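PDB 5WLH: LbaCas13a H328A (C2c2), which binds a pre-crRNA and, as a CRISPR-Cas13a enzyme, cleaves RNA, probably through a paired-HEPN nuclease site directed by the guide. Local coordinates for residues 631-635 and 969-973; 910-915 and 972-976. Residues are numbered along the deposited sequence.

Contact 1 of 2, residues 631-635 and 969-973. With nucleotides of chain B.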
ATOM      1  N   GLU A 631       4.677  28.812 -18.706  1.00 29.32           N
ATOM      2  CA  GLU A 631       3.865  27.626 -18.954  1.00 25.76           C
ATOM      3  C   GLU A 631       2.386  27.885 -18.695  1.00 25.53           C
ATOM      4  O   GLU A 631       1.536  27.353 -19.413  1.00 29.93           O
ATOM      5  CB  GLU A 631       4.385  26.460 -18.109  1.00 27.23           C
ATOM      6  CG  GLU A 631       5.769  26.045 -18.542  1.00 25.03           C
ATOM      7  CD  GLU A 631       5.988  24.543 -18.494  1.00 29.32           C
ATOM      8  OE1 GLU A 631       6.045  24.001 -17.370  1.00 27.57           O
ATOM      9  OE2 GLU A 631       6.116  23.917 -19.572  1.00 30.52           O
ATOM     10  N   THR A 632       2.048  28.683 -17.675  1.00 24.82           N
ATOM     11  CA  THR A 632       0.638  28.998 -17.452  1.00 28.80           C
ATOM     12  C   THR A 632       0.046  29.709 -18.660  1.00 29.88           C
ATOM     13  O   THR A 632      -1.135  29.528 -18.972  1.00 30.63           O
ATOM     14  CB  THR A 632       0.419  29.873 -16.208  1.00 31.51           C
ATOM     15  OG1 THR A 632       0.972  31.183 -16.416  1.00 35.41           O
ATOM     16  CG2 THR A 632       1.012  29.255 -14.975  1.00 28.70           C
ATOM     17  N   GLU A 633       0.862  30.494 -19.365  1.00 31.14           N
ATOM     18  CA  GLU A 633       0.345  31.249 -20.498  1.00 33.62           C
ATOM     19  C   GLU A 633      -0.118  30.346 -21.632  1.00 34.71           C
ATOM     20  O   GLU A 633      -0.909  30.788 -22.472  1.00 37.10           O
ATOM     21  CB  GLU A 633       1.400  32.239 -20.987  1.00 34.16           C
ATOM     22  CG  GLU A 633       1.426  33.522 -20.162  1.00 38.78           C
ATOM     23  CD  GLU A 633       2.728  34.286 -20.299  1.00 48.80           C
ATOM     24  OE1 GLU A 633       3.560  33.902 -21.151  1.00 53.34           O
ATOM     25  OE2 GLU A 633       2.911  35.279 -19.563  1.00 52.58           O
ATOM     26  N   ARG A 634       0.324  29.090 -21.678  1.00 32.84           N
ATOM     27  CA  ARG A 634      -0.111  28.224 -22.763  1.00 34.58           C
ATOM     28  C   ARG A 634      -1.311  27.355 -22.394  1.00 33.50           C
ATOM     29  O   ARG A 634      -1.865  26.695 -23.275  1.00 32.62           O
ATOM     30  CB  ARG A 634       1.054  27.354 -23.272  1.00 38.63           C
ATOM     31  CG  ARG A 634       1.683  26.384 -22.296  1.00 36.73           C
ATOM     32  CD  ARG A 634       2.911  25.692 -22.924  1.00 35.08           C
ATOM     33  NE  ARG A 634       2.515  24.737 -23.956  1.00 32.84           N
ATOM     34  CZ  ARG A 634       2.986  23.495 -24.064  1.00 30.34           C
ATOM     35  NH1 ARG A 634       3.907  23.045 -23.216  1.00 30.67           N
ATOM     36  NH2 ARG A 634       2.556  22.706 -25.039  1.00 29.88           N
ATOM     37  N   MET A 635      -1.770  27.397 -21.139  1.00 31.37           N
ATOM     38  CA  MET A 635      -2.742  26.408 -20.666  1.00 32.12           C
ATOM     39  C   MET A 635      -4.078  26.510 -21.391  1.00 31.28           C
ATOM     40  O   MET A 635      -4.679  25.487 -21.732  1.00 29.73           O
ATOM     41  CB  MET A 635      -2.943  26.550 -19.160  1.00 30.27           C
ATOM     42  CG  MET A 635      -1.704  26.167 -18.354  1.00 30.99           C
ATOM     43  SD  MET A 635      -0.996  24.592 -18.885  1.00 33.96           S
ATOM     44  CE  MET A 635      -2.277  23.457 -18.339  1.00 32.45           C
ATOM     45  N   LEU A 969      -1.281  21.335 -13.683  1.00 23.35           N
ATOM     46  CA  LEU A 969      -0.623  21.942 -14.836  1.00 23.37           C
ATOM     47  C   LEU A 969       0.403  20.984 -15.421  1.00 22.23           C
ATOM     48  O   LEU A 969       0.455  20.790 -16.640  1.00 22.05           O
ATOM     49  CB  LEU A 969       0.017  23.281 -14.441  1.00 21.97           C
ATOM     50  CG  LEU A 969       0.928  23.923 -15.492  1.00 25.42           C
ATOM     51  CD1 LEU A 969       0.736  25.443 -15.564  1.00 26.90           C
ATOM     52  CD2 LEU A 969       2.406  23.588 -15.232  1.00 26.60           C
ATOM     53  N   SER A 970       1.172  20.308 -14.559  1.00 20.80           N
ATOM     54  CA  SER A 970       2.131  19.319 -15.033  1.00 22.05           C
ATOM     55  C   SER A 970       1.443  18.135 -15.706  1.00 21.69           C
ATOM     56  O   SER A 970       1.884  17.680 -16.769  1.00 23.06           O
ATOM     57  CB  SER A 970       3.005  18.845 -13.867  1.00 22.21           C
ATOM     58  OG  SER A 970       3.919  19.857 -13.513  1.00 23.17           O
ATOM     59  N   VAL A 971       0.367  17.614 -15.110  1.00 21.85           N
ATOM     60  CA  VAL A 971      -0.338  16.493 -15.737  1.00 22.90           C
ATOM     61  C   VAL A 971      -0.659  16.828 -17.187  1.00 23.68           C
ATOM     62  O   VAL A 971      -0.372  16.059 -18.110  1.00 23.67           O
ATOM     63  CB  VAL A 971      -1.623  16.149 -14.959  1.00 22.32           C
ATOM     64  CG1 VAL A 971      -2.460  15.108 -15.731  1.00 20.86           C
ATOM     65  CG2 VAL A 971      -1.304  15.637 -13.571  1.00 18.66           C
ATOM     66  N   LYS A 972      -1.242  18.006 -17.397  1.00 21.17           N
ATOM     67  CA  LYS A 972      -1.688  18.405 -18.727  1.00 24.99           C
ATOM     68  C   LYS A 972      -0.504  18.626 -19.658  1.00 28.62           C
ATOM     69  O   LYS A 972      -0.490  18.135 -20.796  1.00 27.38           O
ATOM     70  CB  LYS A 972      -2.542  19.672 -18.612  1.00 24.21           C
ATOM     71  CG  LYS A 972      -3.934  19.402 -18.021  1.00 25.29           C
ATOM     72  CD  LYS A 972      -4.500  20.611 -17.319  1.00 26.95           C
ATOM     73  CE  LYS A 972      -5.989  20.452 -17.005  1.00 26.88           C
ATOM     74  NZ  LYS A 972      -6.477  21.525 -16.059  1.00 28.09           N
ATOM     75  N   LEU A 973       0.524  19.331 -19.177  1.00 25.60           N
ATOM     76  CA  LEU A 973       1.645  19.670 -20.043  1.00 25.36           C
ATOM     77  C   LEU A 973       2.599  18.492 -20.264  1.00 26.01           C
ATOM     78  O   LEU A 973       3.211  18.394 -21.332  1.00 25.24           O
ATOM     79  CB  LEU A 973       2.384  20.880 -19.469  1.00 27.25           C
ATOM     80  CG  LEU A 973       1.595  22.207 -19.481  1.00 25.60           C
ATOM     81  CD1 LEU A 973       2.473  23.376 -19.119  1.00 25.62           C
ATOM     82  CD2 LEU A 973       0.970  22.453 -20.864  1.00 25.18           C
TER
ATOM     83  P     U B  35      -7.686  13.014 -16.255  1.00 26.88           P
ATOM     84  OP1   U B  35      -7.461  13.296 -14.820  1.00 27.89           O
ATOM     85  OP2   U B  35      -8.448  14.067 -16.970  1.00 29.32           O
ATOM     86  O5'   U B  35      -6.318  12.767 -17.010  1.00 23.09           O
ATOM     87  C5'   U B  35      -5.490  13.837 -17.407  1.00 22.91           C
ATOM     88  C4'   U B  35      -4.333  13.299 -18.196  1.00 24.40           C
ATOM     89  O4'   U B  35      -3.541  12.426 -17.359  1.00 25.77           O
ATOM     90  C3'   U B  35      -4.729  12.421 -19.367  1.00 23.58           C
ATOM     91  O3'   U B  35      -5.072  13.204 -20.487  1.00 26.39           O
ATOM     92  C2'   U B  35      -3.494  11.556 -19.576  1.00 24.15           C
ATOM     93  O2'   U B  35      -2.528  12.240 -20.354  1.00 26.17           O
ATOM     94  C1'   U B  35      -2.967  11.402 -18.138  1.00 25.19           C
ATOM     95  N1    U B  35      -3.356  10.097 -17.562  1.00 24.76           N
ATOM     96  C2    U B  35      -2.545   9.034 -17.889  1.00 27.72           C
ATOM     97  O2    U B  35      -1.548   9.147 -18.576  1.00 28.28           O
ATOM     98  N3    U B  35      -2.931   7.837 -17.362  1.00 28.35           N
ATOM     99  C4    U B  35      -4.040   7.594 -16.581  1.00 29.69           C
ATOM    100  O4    U B  35      -4.248   6.438 -16.210  1.00 26.59           O
ATOM    101  C5    U B  35      -4.840   8.741 -16.292  1.00 25.20           C
ATOM    102  C6    U B  35      -4.479   9.934 -16.781  1.00 23.61           C
TER
HETATM  103  O   HOH W   1       4.304  20.153 -22.947  1.00 29.68           O
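This contact packs a turn at the junction of two helices against one face of a third: the type I beta turn from Thr632 to Met635, between helices 621-632 and 635-645, lies on helix 960-974. Met635 N to Thr632 O (3.1 Å) closes the turn, and Arg634 N to Glu631 O (3.1 Å) leads into it. Leu969 and Leu973, four residues apart, stand on the same side of their helix and fill the gap, branched apolar side chains suited to a buried interface. Leu969 CD1 lies 3.9 Å from Thr632 CG2 and 3.8 Å from Met635 CG. Flexible Met635 threads between helix side chains, with its SD 3.5 Å from Leu973 CD2 and its CE 3.8 Å from Lys972 CD. Lys972 thus lends its aliphatic chain to the packing while its amine forms a salt bridge with Asp968.

The charged groups of Glu631 and Arg634 also lie against the leucines. Glu631 OE2 is 3.7 Å from Leu973 CD1, and the buried carboxylate is satisfied by Arg911 and Tyr907. Leu973 CD2 covers one face of the Arg634 guanidinium, 3.8 Å from NH1. A water 2.9 Å from Arg634 NH1 and 2.6 Å from Leu973 O makes a mediated link, there being no direct hydrogen bond between the two segments. On another side of the helix, Val971 CG1 lies 3.3 Å from O4' of U35 in the RNA chain, so one helix carries both protein packing and guide contact. Such a turn between helices, packed on a third helix, is consistent with the helical HEPN1 region of Cas13a.

Contact 2 of 2, residues 910-915 and 972-976. With nucleotides of chain B.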
ATOM      1  N   SER A 910       6.901  17.629 -10.186  1.00 19.57           N
ATOM      2  CA  SER A 910       5.785  17.028 -10.920  1.00 20.85           C
ATOM      3  C   SER A 910       5.965  17.197 -12.420  1.00 24.39           C
ATOM      4  O   SER A 910       5.570  16.320 -13.199  1.00 19.40           O
ATOM      5  CB  SER A 910       4.451  17.632 -10.481  1.00 21.41           C
ATOM      6  OG  SER A 910       4.344  18.994 -10.860  1.00 23.95           O
ATOM      7  N   ARG A 911       6.599  18.295 -12.831  1.00 21.97           N
ATOM      8  CA  ARG A 911       6.721  18.589 -14.252  1.00 23.00           C
ATOM      9  C   ARG A 911       7.625  17.591 -14.961  1.00 20.94           C
ATOM     10  O   ARG A 911       7.471  17.375 -16.166  1.00 22.06           O
ATOM     11  CB  ARG A 911       7.246  20.019 -14.440  1.00 22.31           C
ATOM     12  CG  ARG A 911       7.165  20.526 -15.873  1.00 24.18           C
ATOM     13  CD  ARG A 911       5.741  20.663 -16.360  1.00 23.64           C
ATOM     14  NE  ARG A 911       5.730  21.224 -17.712  1.00 25.54           N
ATOM     15  CZ  ARG A 911       5.791  20.503 -18.832  1.00 28.14           C
ATOM     16  NH1 ARG A 911       5.843  19.174 -18.793  1.00 25.70           N
ATOM     17  NH2 ARG A 911       5.790  21.119 -20.003  1.00 27.86           N
ATOM     18  N   PHE A 912       8.575  16.989 -14.243  1.00 20.78           N
ATOM     19  CA  PHE A 912       9.501  16.031 -14.834  1.00 19.44           C
ATOM     20  C   PHE A 912       9.000  14.595 -14.750  1.00 24.02           C
ATOM     21  O   PHE A 912       9.775  13.668 -14.992  1.00 26.97           O
ATOM     22  CB  PHE A 912      10.874  16.157 -14.174  1.00 20.33           C
ATOM     23  CG  PHE A 912      11.745  17.160 -14.858  1.00 24.06           C
ATOM     24  CD1 PHE A 912      12.460  16.807 -15.990  1.00 25.24           C
ATOM     25  CD2 PHE A 912      11.777  18.473 -14.425  1.00 27.91           C
ATOM     26  CE1 PHE A 912      13.224  17.732 -16.650  1.00 25.34           C
ATOM     27  CE2 PHE A 912      12.548  19.414 -15.083  1.00 29.85           C
ATOM     28  CZ  PHE A 912      13.269  19.043 -16.201  1.00 27.95           C
ATOM     29  N   LEU A 913       7.728  14.394 -14.424  1.00 21.52           N
ATOM     30  CA  LEU A 913       7.165  13.050 -14.382  1.00 19.08           C
ATOM     31  C   LEU A 913       6.535  12.691 -15.720  1.00 22.97           C
ATOM     32  O   LEU A 913       6.259  13.549 -16.547  1.00 24.63           O
ATOM     33  CB  LEU A 913       6.111  12.953 -13.283  1.00 20.51           C
ATOM     34  CG  LEU A 913       6.575  13.245 -11.862  1.00 24.80           C
ATOM     35  CD1 LEU A 913       5.373  13.198 -10.921  1.00 17.62           C
ATOM     36  CD2 LEU A 913       7.660  12.221 -11.458  1.00 21.31           C
ATOM     37  N   SER A 914       6.307  11.393 -15.930  1.00 23.10           N
ATOM     38  CA  SER A 914       5.421  11.003 -17.015  1.00 23.30           C
ATOM     39  C   SER A 914       4.013  11.511 -16.709  1.00 22.22           C
ATOM     40  O   SER A 914       3.688  11.783 -15.548  1.00 22.54           O
ATOM     41  CB  SER A 914       5.399   9.482 -17.175  1.00 22.61           C
ATOM     42  OG  SER A 914       4.684   8.918 -16.098  1.00 23.08           O
ATOM     43  N   PRO A 915       3.167  11.656 -17.736  1.00 22.15           N
ATOM     44  CA  PRO A 915       1.773  12.063 -17.476  1.00 24.29           C
ATOM     45  C   PRO A 915       1.070  11.140 -16.505  1.00 22.14           C
ATOM     46  O   PRO A 915       0.321  11.608 -15.643  1.00 21.54           O
ATOM     47  CB  PRO A 915       1.111  12.004 -18.861  1.00 26.28           C
ATOM     48  CG  PRO A 915       2.231  12.090 -19.839  1.00 25.90           C
ATOM     49  CD  PRO A 915       3.456  11.524 -19.176  1.00 20.88           C
ATOM     50  N   LYS A 972      -1.242  18.006 -17.397  1.00 21.17           N
ATOM     51  CA  LYS A 972      -1.688  18.405 -18.727  1.00 24.99           C
ATOM     52  C   LYS A 972      -0.504  18.626 -19.658  1.00 28.62           C
ATOM     53  O   LYS A 972      -0.490  18.135 -20.796  1.00 27.38           O
ATOM     54  CB  LYS A 972      -2.542  19.672 -18.612  1.00 24.21           C
ATOM     55  CG  LYS A 972      -3.934  19.402 -18.021  1.00 25.29           C
ATOM     56  CD  LYS A 972      -4.500  20.611 -17.319  1.00 26.95           C
ATOM     57  CE  LYS A 972      -5.989  20.452 -17.005  1.00 26.88           C
ATOM     58  NZ  LYS A 972      -6.477  21.525 -16.059  1.00 28.09           N
ATOM     59  N   LEU A 973       0.524  19.331 -19.177  1.00 25.60           N
ATOM     60  CA  LEU A 973       1.645  19.670 -20.043  1.00 25.36           C
ATOM     61  C   LEU A 973       2.599  18.492 -20.264  1.00 26.01           C
ATOM     62  O   LEU A 973       3.211  18.394 -21.332  1.00 25.24           O
ATOM     63  CB  LEU A 973       2.384  20.880 -19.469  1.00 27.25           C
ATOM     64  CG  LEU A 973       1.595  22.207 -19.481  1.00 25.60           C
ATOM     65  CD1 LEU A 973       2.473  23.376 -19.119  1.00 25.62           C
ATOM     66  CD2 LEU A 973       0.970  22.453 -20.864  1.00 25.18           C
ATOM     67  N   CYS A 974       2.739  17.585 -19.292  1.00 23.52           N
ATOM     68  CA  CYS A 974       3.565  16.401 -19.524  1.00 25.70           C
ATOM     69  C   CYS A 974       3.026  15.570 -20.675  1.00 24.27           C
ATOM     70  O   CYS A 974       3.800  14.939 -21.403  1.00 28.27           O
ATOM     71  CB  CYS A 974       3.652  15.549 -18.257  1.00 24.46           C
ATOM     72  SG  CYS A 974       4.628  16.388 -16.974  1.00 25.86           S
ATOM     73  N   GLY A 975       1.715  15.565 -20.858  1.00 25.03           N
ATOM     74  CA  GLY A 975       1.104  14.824 -21.940  1.00 25.90           C
ATOM     75  C   GLY A 975       0.934  15.614 -23.220  1.00 26.05           C
ATOM     76  O   GLY A 975       0.313  15.111 -24.166  1.00 29.57           O
ATOM     77  N   THR A 976       1.463  16.834 -23.282  1.00 24.60           N
ATOM     78  CA  THR A 976       1.327  17.676 -24.472  1.00 27.37           C
ATOM     79  C   THR A 976       2.644  17.655 -25.236  1.00 29.33           C
ATOM     80  O   THR A 976       3.564  18.435 -24.971  1.00 27.99           O
ATOM     81  CB  THR A 976       0.906  19.088 -24.109  1.00 30.31           C
ATOM     82  OG1 THR A 976      -0.303  19.022 -23.350  1.00 28.55           O
ATOM     83  CG2 THR A 976       0.653  19.886 -25.380  1.00 29.97           C
TER
ATOM     84  P     A B  36      -6.440  12.937 -21.266  1.00 27.22           P
ATOM     85  OP1   A B  36      -6.497  14.005 -22.290  1.00 29.51           O
ATOM     86  OP2   A B  36      -7.561  12.733 -20.325  1.00 30.02           O
ATOM     87  O5'   A B  36      -6.180  11.541 -21.961  1.00 30.66           O
ATOM     88  C5'   A B  36      -7.142  10.991 -22.845  1.00 33.38           C
ATOM     89  C4'   A B  36      -6.484  10.470 -24.093  1.00 32.28           C
ATOM     90  O4'   A B  36      -5.820  11.554 -24.797  1.00 34.17           O
ATOM     91  C3'   A B  36      -5.421   9.414 -23.878  1.00 36.36           C
ATOM     92  O3'   A B  36      -5.394   8.653 -25.085  1.00 41.75           O
ATOM     93  C2'   A B  36      -4.150  10.263 -23.774  1.00 34.23           C
ATOM     94  O2'   A B  36      -2.947   9.562 -23.984  1.00 34.76           O
ATOM     95  C1'   A B  36      -4.421  11.297 -24.863  1.00 33.07           C
ATOM     96  N9    A B  36      -3.769  12.594 -24.717  1.00 33.56           N
ATOM     97  C8    A B  36      -3.571  13.361 -23.595  1.00 29.14           C
ATOM     98  N7    A B  36      -3.022  14.524 -23.858  1.00 33.32           N
ATOM     99  C5    A B  36      -2.883  14.531 -25.244  1.00 39.16           C
ATOM    100  C6    A B  36      -2.372  15.481 -26.152  1.00 39.93           C
ATOM    101  N6    A B  36      -1.878  16.666 -25.777  1.00 39.89           N
ATOM    102  N1    A B  36      -2.383  15.166 -27.469  1.00 40.02           N
ATOM    103  C2    A B  36      -2.878  13.983 -27.847  1.00 39.64           C
ATOM    104  N3    A B  36      -3.388  13.016 -27.087  1.00 42.65           N
ATOM    105  C4    A B  36      -3.357  13.358 -25.783  1.00 37.40           C
ATOM    106  P     U B  35      -7.686  13.014 -16.255  1.00 26.88           P
ATOM    107  OP1   U B  35      -7.461  13.296 -14.820  1.00 27.89           O
ATOM    108  OP2   U B  35      -8.448  14.067 -16.970  1.00 29.32           O
ATOM    109  O5'   U B  35      -6.318  12.767 -17.010  1.00 23.09           O
ATOM    110  C5'   U B  35      -5.490  13.837 -17.407  1.00 22.91           C
ATOM    111  C4'   U B  35      -4.333  13.299 -18.196  1.00 24.40           C
ATOM    112  O4'   U B  35      -3.541  12.426 -17.359  1.00 25.77           O
ATOM    113  C3'   U B  35      -4.729  12.421 -19.367  1.00 23.58           C
ATOM    114  O3'   U B  35      -5.072  13.204 -20.487  1.00 26.39           O
ATOM    115  C2'   U B  35      -3.494  11.556 -19.576  1.00 24.15           C
ATOM    116  O2'   U B  35      -2.528  12.240 -20.354  1.00 26.17           O
ATOM    117  C1'   U B  35      -2.967  11.402 -18.138  1.00 25.19           C
ATOM    118  N1    U B  35      -3.356  10.097 -17.562  1.00 24.76           N
ATOM    119  C2    U B  35      -2.545   9.034 -17.889  1.00 27.72           C
ATOM    120  O2    U B  35      -1.548   9.147 -18.576  1.00 28.28           O
ATOM    121  N3    U B  35      -2.931   7.837 -17.362  1.00 28.35           N
ATOM    122  C4    U B  35      -4.040   7.594 -16.581  1.00 29.69           C
ATOM    123  O4    U B  35      -4.248   6.438 -16.210  1.00 26.59           O
ATOM    124  C5    U B  35      -4.840   8.741 -16.292  1.00 25.20           C
ATOM    125  C6    U B  35      -4.479   9.934 -16.781  1.00 23.61           C
TER
HETATM  126  O   HOH W   2       6.355  18.503 -21.612  1.00 29.54           O
HETATM  127  O   HOH W   1       4.304  20.153 -22.947  1.00 29.68           O
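Helices 901-911 and 960-974 both run out here, and the loop after the first curls around the end of the second, bringing the CA atoms of Pro915 and Cys974 to 5.1 Å. Phe912 and Gly975 are the first residues to leave helical geometry. Ser914 then takes the N-cap position of helix 915-941, its OG capping Gln917 N, and Pro915 fits the first turn, where no amide proton is needed. The loop is a short connection between two helices, probably in the helical HEPN1 region beside the crRNA. Compact Cys974 fills its hollow: SG is 3.1 Å from Arg911 O and 3.3 Å from Leu913 O, while its CB lies 4.1 Å from Pro915 CG.

Arg911 lays a guanidinium face over Leu973 CB (3.5 Å from NH2), pairs through NE with Glu631, and reaches Leu973 O through a water 2.9 Å from Arg911 NH1 and 3.2 Å from that oxygen. Thr976 OG1 closes back on Lys972 O at 2.7 Å. Glycine suits position 975 because a CB would crowd O2' of U35 in the RNA chain; Gly975 O accepts a bond from Arg1039 and lies 3.1 Å from N6 of A36, also in the RNA.

Overall arrangement
From the N terminus, the chain passes through helix 621-632 and its turn, then makes a long excursion, about half helical, before helix 901-911. It turns the corner at 910-915 into helix 915-941 and reaches helix 960-974, where both contacts finish. Contact 1 closes a loop of 333 intervening residues and contact 2 one of 56; the shorter loop lies almost wholly within the span of the longer one, and the two share Lys972 and Leu973 at their far ends. The centres lie 9 Å apart, and a salt bridge from Glu631 to Arg911 joins the two earlier segments directly. Helix 960-974 thus ties parts distant in sequence together beside the bound guide RNA.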